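Local coordinates for protein homoserine dehydrogenase (Thermoplasma acidophilum, PDB 3ING) that probably catalyses the NADP-dependent interconversion of L-aspartate semialdehyde and L-homoserine, a step in threonine and methionine biosynthesis, at residues 19-24 with 56-61; 105-108 with 112-115; 196-201 with 281-286. All blocks are in the same frame, centred on the assembly; numbering follows the deposited sequence.

Interaction 1. Residues 19-24 with 56-61; sequences VLRIID and SIISNK. With NDP (NADPH dihydro-nicotinamide-adenine-dinucleotide phosphate), chain C.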
loop_
_atom_site.group_PDB
_atom_site.type_symbol
_atom_site.label_atom_id
_atom_site.label_comp_id
_atom_site.label_asym_id
_atom_site.label_seq_id
_atom_site.Cartn_x
_atom_site.Cartn_y
_atom_site.Cartn_z
ATOM N N VAL A 19 20.264 -3.136 5.414
ATOM C CA VAL A 19 19.730 -1.860 5.864
ATOM C C VAL A 19 20.794 -0.754 5.686
ATOM O O VAL A 19 20.520 0.325 5.134
ATOM C CB VAL A 19 19.197 -1.926 7.322
ATOM C CG1 VAL A 19 19.047 -0.534 7.888
ATOM C CG2 VAL A 19 17.822 -2.708 7.400
ATOM N N LEU A 20 22.030 -1.067 6.062
ATOM C CA LEU A 20 23.130 -0.147 5.850
ATOM C C LEU A 20 23.354 0.104 4.356
ATOM O O LEU A 20 23.576 1.227 3.937
ATOM C CB LEU A 20 24.418 -0.713 6.478
ATOM C CG LEU A 20 24.517 -0.765 8.003
ATOM C CD1 LEU A 20 25.896 -1.241 8.456
ATOM C CD2 LEU A 20 24.201 0.596 8.609
ATOM N N ARG A 21 23.295 -0.940 3.544
ATOM C CA ARG A 21 23.506 -0.760 2.105
ATOM C C ARG A 21 22.478 0.192 1.526
ATOM O O ARG A 21 22.836 1.114 0.773
ATOM C CB ARG A 21 23.432 -2.094 1.360
ATOM C CG ARG A 21 24.633 -3.033 1.586
ATOM C CD ARG A 21 24.561 -4.329 0.766
ATOM N NE ARG A 21 25.661 -5.228 1.120
ATOM C CZ ARG A 21 25.554 -6.369 1.793
ATOM N NH1 ARG A 21 24.382 -6.837 2.191
ATOM N NH2 ARG A 21 26.640 -7.083 2.025
ATOM N N ILE A 22 21.208 -0.005 1.888
ATOM C CA ILE A 22 20.121 0.845 1.382
ATOM C C ILE A 22 20.273 2.274 1.854
ATOM O O ILE A 22 20.142 3.199 1.065
ATOM C CB ILE A 22 18.726 0.259 1.731
ATOM C CG1 ILE A 22 18.532 -1.037 0.929
ATOM C CG2 ILE A 22 17.577 1.253 1.396
ATOM C CD1 ILE A 22 17.301 -1.853 1.249
ATOM N N ILE A 23 20.622 2.461 3.120
ATOM C CA ILE A 23 20.847 3.797 3.659
ATOM C C ILE A 23 21.999 4.475 2.934
ATOM O O ILE A 23 21.917 5.649 2.554
ATOM C CB ILE A 23 21.121 3.775 5.204
ATOM C CG1 ILE A 23 19.853 3.353 5.946
ATOM C CG2 ILE A 23 21.719 5.175 5.674
ATOM C CD1 ILE A 23 20.003 3.089 7.462
ATOM N N ASP A 24 23.061 3.730 2.686
ATOM C CA ASP A 24 24.220 4.302 2.040
ATOM C C ASP A 24 23.888 4.730 0.584
ATOM O O ASP A 24 24.263 5.830 0.132
ATOM C CB ASP A 24 25.368 3.321 2.054
ATOM C CG ASP A 24 26.678 3.982 1.705
ATOM O OD1 ASP A 24 26.912 5.116 2.172
ATOM O OD2 ASP A 24 27.468 3.360 0.977
ATOM N N SER A 56 32.429 1.923 4.864
ATOM C CA SER A 56 33.569 1.318 5.501
ATOM C C SER A 56 33.140 0.224 6.480
ATOM O O SER A 56 33.772 -0.825 6.573
ATOM C CB SER A 56 34.399 2.357 6.211
ATOM O OG SER A 56 35.657 1.822 6.424
ATOM N N ILE A 57 32.055 0.453 7.203
ATOM C CA ILE A 57 31.536 -0.552 8.120
ATOM C C ILE A 57 31.018 -1.762 7.348
ATOM O O ILE A 57 31.234 -2.902 7.749
ATOM C CB ILE A 57 30.430 0.031 9.025
ATOM C CG1 ILE A 57 31.072 1.019 10.030
ATOM C CG2 ILE A 57 29.678 -1.086 9.724
ATOM C CD1 ILE A 57 30.095 1.896 10.774
ATOM N N ILE A 58 30.323 -1.520 6.239
ATOM C CA ILE A 58 29.845 -2.623 5.402
ATOM C C ILE A 58 31.039 -3.483 4.919
ATOM O O ILE A 58 31.036 -4.722 5.026
ATOM C CB ILE A 58 29.064 -2.111 4.202
ATOM C CG1 ILE A 58 27.723 -1.501 4.642
ATOM C CG2 ILE A 58 28.810 -3.257 3.206
ATOM C CD1 ILE A 58 27.090 -0.620 3.550
ATOM N N SER A 59 32.073 -2.810 4.423
ATOM C CA SER A 59 33.235 -3.492 3.916
ATOM C C SER A 59 33.922 -4.332 5.001
ATOM O O SER A 59 34.322 -5.477 4.744
ATOM C CB SER A 59 34.186 -2.488 3.272
ATOM O OG SER A 59 35.427 -3.083 2.965
ATOM N N ASN A 60 34.074 -3.760 6.201
ATOM C CA ASN A 60 34.709 -4.450 7.307
ATOM C C ASN A 60 33.898 -5.665 7.779
ATOM O O ASN A 60 34.462 -6.706 8.105
ATOM C CB ASN A 60 34.934 -3.516 8.494
ATOM C CG ASN A 60 35.855 -4.123 9.538
ATOM O OD1 ASN A 60 35.451 -4.417 10.666
ATOM N ND2 ASN A 60 37.091 -4.366 9.145
ATOM N N LYS A 61 32.587 -5.532 7.847
ATOM C CA LYS A 61 31.725 -6.654 8.202
ATOM C C LYS A 61 31.770 -7.779 7.155
ATOM O O LYS A 61 31.897 -8.948 7.500
ATOM C CB LYS A 61 30.300 -6.142 8.348
ATOM C CG LYS A 61 29.251 -7.155 8.841
ATOM C CD LYS A 61 29.648 -7.836 10.169
ATOM C CE LYS A 61 28.522 -8.701 10.671
ATOM N NZ LYS A 61 28.878 -9.414 11.968
HETATM P PA NDP C . 20.999 -12.817 11.265
HETATM O O1A NDP C . 21.540 -12.943 9.899
HETATM O O2A NDP C . 21.231 -13.960 12.179
HETATM O O5B NDP C . 21.600 -11.508 11.985
HETATM C C5B NDP C . 21.387 -11.147 13.335
HETATM C C4B NDP C . 22.307 -10.001 13.725
HETATM O O4B NDP C . 22.188 -9.687 15.088
HETATM C C3B NDP C . 23.787 -10.369 13.559
HETATM O O3B NDP C . 24.578 -9.210 13.346
HETATM C C2B NDP C . 24.124 -10.979 14.877
HETATM O O2B NDP C . 25.487 -10.950 15.197
HETATM C C1B NDP C . 23.387 -10.028 15.781
HETATM N N9A NDP C . 23.034 -10.564 17.090
HETATM C C8A NDP C . 22.734 -11.838 17.486
HETATM N N7A NDP C . 22.405 -11.793 18.815
HETATM C C5A NDP C . 22.494 -10.521 19.230
HETATM C C6A NDP C . 22.284 -9.971 20.478
HETATM N N6A NDP C . 21.637 -10.658 21.417
HETATM N N1A NDP C . 22.450 -8.635 20.564
HETATM C C2A NDP C . 22.861 -7.846 19.510
HETATM N N3A NDP C . 23.071 -8.377 18.251
HETATM C C4A NDP C . 22.873 -9.725 18.162
HETATM O O3 NDP C . 19.423 -12.507 11.199
HETATM P PN NDP C . 18.631 -11.842 9.968
HETATM O O1N NDP C . 18.371 -12.888 8.933
HETATM O O2N NDP C . 19.365 -10.591 9.603
HETATM O O5D NDP C . 17.195 -11.467 10.625
HETATM C C5D NDP C . 17.225 -10.398 11.571
HETATM C C4D NDP C . 15.818 -10.180 12.118
HETATM O O4D NDP C . 14.983 -9.848 11.032
HETATM C C3D NDP C . 15.206 -11.404 12.745
HETATM O O3D NDP C . 14.536 -11.127 13.980
HETATM C C2D NDP C . 14.259 -11.932 11.684
HETATM O O2D NDP C . 13.185 -12.657 12.220
HETATM C C1D NDP C . 13.812 -10.650 11.024
HETATM N N1N NDP C . 13.290 -10.832 9.681
HETATM C C2N NDP C . 14.074 -11.428 8.728
HETATM C C3N NDP C . 13.577 -11.795 7.485
HETATM C C7N NDP C . 14.518 -12.299 6.458
HETATM O O7N NDP C . 14.237 -11.948 5.157
HETATM N N7N NDP C . 15.635 -12.941 6.771
HETATM C C4N NDP C . 12.245 -11.247 6.986
HETATM C C5N NDP C . 11.486 -10.577 8.097
HETATM C C6N NDP C . 12.032 -10.383 9.363
HETATM P P2B NDP C . 26.633 -11.536 14.241
HETATM O O1X NDP C . 27.814 -11.451 15.169
HETATM O O2X NDP C . 26.715 -10.791 12.876
HETATM O O3X NDP C . 26.209 -12.951 14.000
#
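Ile58 carries most of this apolar contact, reaching from helix 54-64 into the angle between Leu20 and Arg21 on helix 14-29. Its CG1 lies 3.9 Å from Leu20 CB. Its terminal CD1 comes up against the backbone of Arg21, 3.8 Å from Arg21 N. The same methyl touches the first part of the arginine chain, with Ile58 CD1 4.0 Å from Arg21 CG. The neighbouring Ile57 adds a second contact, its CG2 4.0 Å from Leu20 CD1, the two side chains crossing at about a right angle. With chi1 of Ile58 at -69°, CG1 is anti to the carbonyl carbon, which sends the longer branch across to the opposite helix.

The polar groups look elsewhere. From CG to NE the Arg21 chain is extended, and it carries the guanidinium past Ile58 to a salt bridge with Glu62 and a hydrogen bond to Asn18. Lys61, bent at chi2 (54°), turns its NZ to the cofactor and donates to O2X of the NADPH 2'-phosphate at 2.7 Å; Asp42 and Gly65 also hold this ammonium.

The axes of the two short segments run roughly antiparallel, 150° between their directions and 10.2 Å at closest approach. Both helices pack on strand 34-41 in the Rossmann-type NADP-binding domain, and the lysine on the 2'-phosphate suits a site that binds NADPH.

Interaction 2. Residues 105-108 with 112-115; sequences MAFE and NVVT
The ring of Phe107 meets Val113 at a slant, with the CE1 corner leading: Phe107 CE1 is 3.6 Å from Val113 CG2. Phe107 CD1 follows, 4.1 Å from Val113 CG2, and the phenylalanine and valine side chains cross at about a right angle. Around the rest of the ring lie Ser131, Ala132 and Asn135 of helix 119-135, together with Lys137. Phe107 thus lies between helix 119-135 and the Val113 side chain. The contact joins the helix and second strand of a beta-alpha-beta unit, strand 85-88, helix 97-108 and strand 112-115, in the Rossmann-type sheet, where these two strands run parallel; just three residues separate the end of the helix from the start of the strand. Replacing the phenylalanine by an alanine would probably open a gap between Val113 and helix 119-135, leaving the valine methyl without the ring it packs on. Ala106, one residue earlier, brings its CB to 3.8 Å from Val113 CG2 and also touches Leu86 on the neighbouring strand. Val113 serves both partners with one branch, because its CG1 stands anti to the backbone N (chi1 172°) and CG2 is left to face the helix. Backbone hydrogen bonds from Val113 to Tyr138 and Arg140 tie its strand into the sheet.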
loop_
_atom_site.group_PDB
_atom_site.type_symbol
_atom_site.label_atom_id
_atom_site.label_comp_id
_atom_site.label_asym_id
_atom_site.label_seq_id
_atom_site.Cartn_x
_atom_site.Cartn_y
_atom_site.Cartn_z
HETATM N N MSE A 105 14.363 0.896 26.910
HETATM C CA MSE A 105 15.546 1.743 27.014
HETATM C C MSE A 105 15.550 2.831 25.939
HETATM O O MSE A 105 15.811 4.026 26.231
HETATM C CB MSE A 105 16.816 0.919 26.856
HETATM C CG MSE A 105 18.096 1.769 26.888
HETATM SE SE MSE A 105 19.681 0.645 26.673
HETATM C CE MSE A 105 19.345 -0.499 28.156
ATOM N N ALA A 106 15.269 2.430 24.699
ATOM C CA ALA A 106 15.186 3.379 23.587
ATOM C C ALA A 106 14.160 4.475 23.857
ATOM O O ALA A 106 14.476 5.661 23.743
ATOM C CB ALA A 106 14.866 2.664 22.281
ATOM N N PHE A 107 12.932 4.077 24.205
ATOM C CA PHE A 107 11.848 5.020 24.437
ATOM C C PHE A 107 12.181 6.002 25.523
ATOM O O PHE A 107 11.862 7.192 25.412
ATOM C CB PHE A 107 10.545 4.328 24.853
ATOM C CG PHE A 107 9.961 3.412 23.838
ATOM C CD1 PHE A 107 9.999 3.697 22.474
ATOM C CD2 PHE A 107 9.276 2.300 24.257
ATOM C CE1 PHE A 107 9.432 2.846 21.564
ATOM C CE2 PHE A 107 8.687 1.450 23.376
ATOM C CZ PHE A 107 8.759 1.710 22.011
ATOM N N GLU A 108 12.766 5.494 26.611
ATOM C CA GLU A 108 13.111 6.331 27.733
ATOM C C GLU A 108 14.252 7.253 27.378
ATOM O O GLU A 108 14.430 8.260 28.024
ATOM C CB GLU A 108 13.502 5.492 28.965
ATOM C CG GLU A 108 12.319 4.685 29.506
ATOM C CD GLU A 108 12.641 3.809 30.709
ATOM O OE1 GLU A 108 13.829 3.574 31.005
ATOM O OE2 GLU A 108 11.667 3.324 31.320
ATOM N N ASN A 112 12.341 6.794 19.010
ATOM C CA ASN A 112 11.307 5.862 18.522
ATOM C C ASN A 112 11.996 4.586 18.117
ATOM O O ASN A 112 13.232 4.511 18.141
ATOM C CB ASN A 112 10.509 6.459 17.358
ATOM C CG ASN A 112 9.734 7.674 17.748
ATOM O OD1 ASN A 112 8.961 7.670 18.718
ATOM N ND2 ASN A 112 9.912 8.741 16.986
ATOM N N VAL A 113 11.212 3.558 17.761
ATOM C CA VAL A 113 11.756 2.291 17.362
ATOM C C VAL A 113 11.210 1.777 16.063
ATOM O O VAL A 113 10.026 1.907 15.776
ATOM C CB VAL A 113 11.505 1.209 18.489
ATOM C CG1 VAL A 113 11.899 -0.178 18.033
ATOM C CG2 VAL A 113 12.287 1.582 19.752
ATOM N N VAL A 114 12.097 1.175 15.270
ATOM C CA VAL A 114 11.710 0.394 14.099
ATOM C C VAL A 114 12.243 -1.021 14.290
ATOM O O VAL A 114 13.414 -1.199 14.615
ATOM C CB VAL A 114 12.289 0.951 12.816
ATOM C CG1 VAL A 114 12.030 -0.022 11.713
ATOM C CG2 VAL A 114 11.697 2.359 12.513
ATOM N N THR A 115 11.400 -2.032 14.100
ATOM C CA THR A 115 11.865 -3.379 14.283
ATOM C C THR A 115 11.479 -4.313 13.142
ATOM O O THR A 115 10.397 -4.232 12.574
ATOM C CB THR A 115 11.371 -3.964 15.642
ATOM O OG1 THR A 115 12.000 -5.255 15.898
ATOM C CG2 THR A 115 9.825 -4.108 15.674
#

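Interaction 3. Residues 196-201 with 281-286; sequences IKKGIA and GMDGLG. With NDP (NADPH dihydro-nicotinamide-adenine-dinucleotide phosphate), chain C; EDO (1,2-ethanediol), chain F.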
loop_
_atom_site.group_PDB
_atom_site.type_symbol
_atom_site.label_atom_id
_atom_site.label_comp_id
_atom_site.label_asym_id
_atom_site.label_seq_id
_atom_site.Cartn_x
_atom_site.Cartn_y
_atom_site.Cartn_z
ATOM N N ILE A 196 18.679 -20.877 3.448
ATOM C CA ILE A 196 19.821 -20.204 4.047
ATOM C C ILE A 196 20.557 -19.407 2.979
ATOM O O ILE A 196 20.921 -18.271 3.213
ATOM C CB ILE A 196 20.764 -21.212 4.782
ATOM C CG1 ILE A 196 20.033 -21.813 5.999
ATOM C CG2 ILE A 196 22.044 -20.550 5.193
ATOM C CD1 ILE A 196 20.791 -22.883 6.718
ATOM N N LYS A 197 20.765 -20.002 1.810
ATOM C CA LYS A 197 21.388 -19.300 0.687
ATOM C C LYS A 197 20.596 -18.069 0.280
ATOM O O LYS A 197 21.184 -17.030 0.055
ATOM C CB LYS A 197 21.560 -20.243 -0.502
ATOM C CG LYS A 197 22.728 -21.183 -0.342
ATOM C CD LYS A 197 22.753 -22.271 -1.434
ATOM C CE LYS A 197 24.042 -23.104 -1.318
ATOM N NZ LYS A 197 24.107 -24.247 -2.289
ATOM N N LYS A 198 19.272 -18.169 0.213
ATOM C CA LYS A 198 18.440 -17.014 -0.052
ATOM C C LYS A 198 18.465 -15.978 1.072
ATOM O O LYS A 198 18.251 -14.780 0.839
ATOM C CB LYS A 198 16.980 -17.439 -0.262
ATOM C CG LYS A 198 16.703 -18.215 -1.521
ATOM C CD LYS A 198 15.246 -18.001 -2.051
ATOM C CE LYS A 198 14.152 -18.198 -0.996
ATOM N NZ LYS A 198 12.736 -18.256 -1.603
ATOM N N GLY A 199 18.714 -16.436 2.290
ATOM C CA GLY A 199 18.795 -15.550 3.439
ATOM C C GLY A 199 17.497 -15.391 4.188
ATOM O O GLY A 199 17.408 -14.491 5.019
ATOM N N ILE A 200 16.529 -16.282 3.943
ATOM C CA ILE A 200 15.194 -16.179 4.524
ATOM C C ILE A 200 14.994 -17.017 5.803
ATOM O O ILE A 200 14.025 -16.815 6.482
ATOM C CB ILE A 200 14.045 -16.580 3.519
ATOM C CG1 ILE A 200 14.171 -18.036 3.079
ATOM C CG2 ILE A 200 13.983 -15.580 2.285
ATOM C CD1 ILE A 200 12.941 -18.662 2.269
ATOM N N ALA A 201 15.868 -17.959 6.110
ATOM C CA ALA A 201 15.694 -18.819 7.288
ATOM C C ALA A 201 15.977 -18.025 8.548
ATOM O O ALA A 201 16.859 -17.165 8.553
ATOM C CB ALA A 201 16.644 -19.992 7.216
ATOM N N GLY A 281 4.318 -16.668 -6.144
ATOM C CA GLY A 281 5.398 -17.499 -6.660
ATOM C C GLY A 281 6.237 -18.098 -5.552
ATOM O O GLY A 281 6.150 -17.710 -4.378
HETATM N N MSE A 282 7.058 -19.060 -5.952
HETATM C CA MSE A 282 7.917 -19.830 -5.035
HETATM C C MSE A 282 8.731 -18.967 -4.111
HETATM O O MSE A 282 8.954 -19.345 -2.976
HETATM C CB MSE A 282 8.895 -20.688 -5.857
HETATM C CG MSE A 282 9.874 -21.509 -5.019
HETATM SE SE MSE A 282 8.910 -22.835 -3.941
HETATM C CE MSE A 282 8.578 -24.199 -5.356
ATOM N N ASP A 283 9.221 -17.834 -4.609
ATOM C CA ASP A 283 10.092 -16.959 -3.799
ATOM C C ASP A 283 9.389 -15.755 -3.194
ATOM O O ASP A 283 10.038 -14.887 -2.583
ATOM C CB ASP A 283 11.245 -16.442 -4.649
ATOM C CG ASP A 283 12.162 -17.534 -5.104
ATOM O OD1 ASP A 283 12.523 -18.370 -4.262
ATOM O OD2 ASP A 283 12.466 -17.573 -6.312
ATOM N N GLY A 284 8.070 -15.710 -3.307
ATOM C CA GLY A 284 7.347 -14.541 -2.851
ATOM C C GLY A 284 6.467 -14.789 -1.653
ATOM O O GLY A 284 6.305 -15.936 -1.215
ATOM N N LEU A 285 5.869 -13.703 -1.164
ATOM C CA LEU A 285 4.876 -13.725 -0.083
ATOM C C LEU A 285 3.707 -12.830 -0.485
ATOM O O LEU A 285 3.791 -12.072 -1.462
ATOM C CB LEU A 285 5.502 -13.226 1.220
ATOM C CG LEU A 285 6.680 -14.018 1.821
ATOM C CD1 LEU A 285 7.235 -13.321 3.121
ATOM C CD2 LEU A 285 6.216 -15.372 2.148
ATOM N N GLY A 286 2.607 -12.898 0.242
ATOM C CA GLY A 286 1.463 -12.054 -0.087
ATOM C C GLY A 286 0.269 -12.354 0.768
ATOM O O GLY A 286 0.277 -13.309 1.535
HETATM P PA NDP C . 20.999 -12.817 11.265
HETATM O O1A NDP C . 21.540 -12.943 9.899
HETATM O O2A NDP C . 21.231 -13.960 12.179
HETATM O O5B NDP C . 21.600 -11.508 11.985
HETATM C C5B NDP C . 21.387 -11.147 13.335
HETATM C C4B NDP C . 22.307 -10.001 13.725
HETATM O O4B NDP C . 22.188 -9.687 15.088
HETATM C C3B NDP C . 23.787 -10.369 13.559
HETATM O O3B NDP C . 24.578 -9.210 13.346
HETATM C C2B NDP C . 24.124 -10.979 14.877
HETATM O O2B NDP C . 25.487 -10.950 15.197
HETATM C C1B NDP C . 23.387 -10.028 15.781
HETATM N N9A NDP C . 23.034 -10.564 17.090
HETATM C C8A NDP C . 22.734 -11.838 17.486
HETATM N N7A NDP C . 22.405 -11.793 18.815
HETATM C C5A NDP C . 22.494 -10.521 19.230
HETATM C C6A NDP C . 22.284 -9.971 20.478
HETATM N N6A NDP C . 21.637 -10.658 21.417
HETATM N N1A NDP C . 22.450 -8.635 20.564
HETATM C C2A NDP C . 22.861 -7.846 19.510
HETATM N N3A NDP C . 23.071 -8.377 18.251
HETATM C C4A NDP C . 22.873 -9.725 18.162
HETATM O O3 NDP C . 19.423 -12.507 11.199
HETATM P PN NDP C . 18.631 -11.842 9.968
HETATM O O1N NDP C . 18.371 -12.888 8.933
HETATM O O2N NDP C . 19.365 -10.591 9.603
HETATM O O5D NDP C . 17.195 -11.467 10.625
HETATM C C5D NDP C . 17.225 -10.398 11.571
HETATM C C4D NDP C . 15.818 -10.180 12.118
HETATM O O4D NDP C . 14.983 -9.848 11.032
HETATM C C3D NDP C . 15.206 -11.404 12.745
HETATM O O3D NDP C . 14.536 -11.127 13.980
HETATM C C2D NDP C . 14.259 -11.932 11.684
HETATM O O2D NDP C . 13.185 -12.657 12.220
HETATM C C1D NDP C . 13.812 -10.650 11.024
HETATM N N1N NDP C . 13.290 -10.832 9.681
HETATM C C2N NDP C . 14.074 -11.428 8.728
HETATM C C3N NDP C . 13.577 -11.795 7.485
HETATM C C7N NDP C . 14.518 -12.299 6.458
HETATM O O7N NDP C . 14.237 -11.948 5.157
HETATM N N7N NDP C . 15.635 -12.941 6.771
HETATM C C4N NDP C . 12.245 -11.247 6.986
HETATM C C5N NDP C . 11.486 -10.577 8.097
HETATM C C6N NDP C . 12.032 -10.383 9.363
HETATM P P2B NDP C . 26.633 -11.536 14.241
HETATM O O1X NDP C . 27.814 -11.451 15.169
HETATM O O2X NDP C . 26.715 -10.791 12.876
HETATM O O3X NDP C . 26.209 -12.951 14.000
HETATM C C1 EDO F . 5.877 -19.228 -0.694
HETATM O O1 EDO F . 5.689 -19.019 -2.102
HETATM C C2 EDO F . 7.301 -19.693 -0.378
HETATM O O2 EDO F . 8.123 -18.567 -0.034
HETATM O O HOH W 1 10.468 -18.778 -0.325
#
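Lys198 NZ is gripped from several quarters. It makes a salt bridge to Asp283 OD1, at 2.7 Å, and the ammonium meets that oxygen on its anti side, 16° out of the carboxylate plane. A water accepts a second N-H, with its oxygen 2.7 Å from Lys198 NZ. The water in turn donates to the backbone Met282 O over 3.1 Å, so the lysine is joined to the loop twice, directly and through solvent. Tyr177 adds a cation-pi contact. The lysine chain bends at chi3 (-50°), which brings CE and NZ round to the aspartate.

Asp283 sits within a type I turn from Gly281 to Gly284, closed by Gly284 N to Gly281 O at 3.0 Å. On the other side of the contact, helix 188-198 ends in a Schellman motif, with Gly199 as its positive-phi C-prime residue (phi 93°); a side chain there would jam against the preceding carbonyl oxygen. Just past the helix end, Gly199 O accepts a hydrogen bond from NADPH N7N at 2.9 Å, and Asn14 also donates to it. The helix end forms part of the nicotinamide site, and the salt bridge joins its last turn to the loop before strand 286-291.

NADPH ties two of these contacts together. In interaction 1 Lys61 meets the 2'-phosphate at the adenosine end, and in interaction 3 Gly199 meets the carboxamide at the nicotinamide end, although the centres of the two contacts are 22 Å apart and their nearest atoms about 10 Å. Interaction 1 lies in the NADP-binding part of the chain and interaction 3 in the part that follows, and the cofactor touches both. Interaction 2 lies in the same nucleotide-binding domain as interaction 1, about 8 Å from it at the nearest atoms; the Val113 side chain is about 12 Å from NADPH. Interactions 2 and 3 sit on opposite sides of the chain's centre, with centres 28 Å apart.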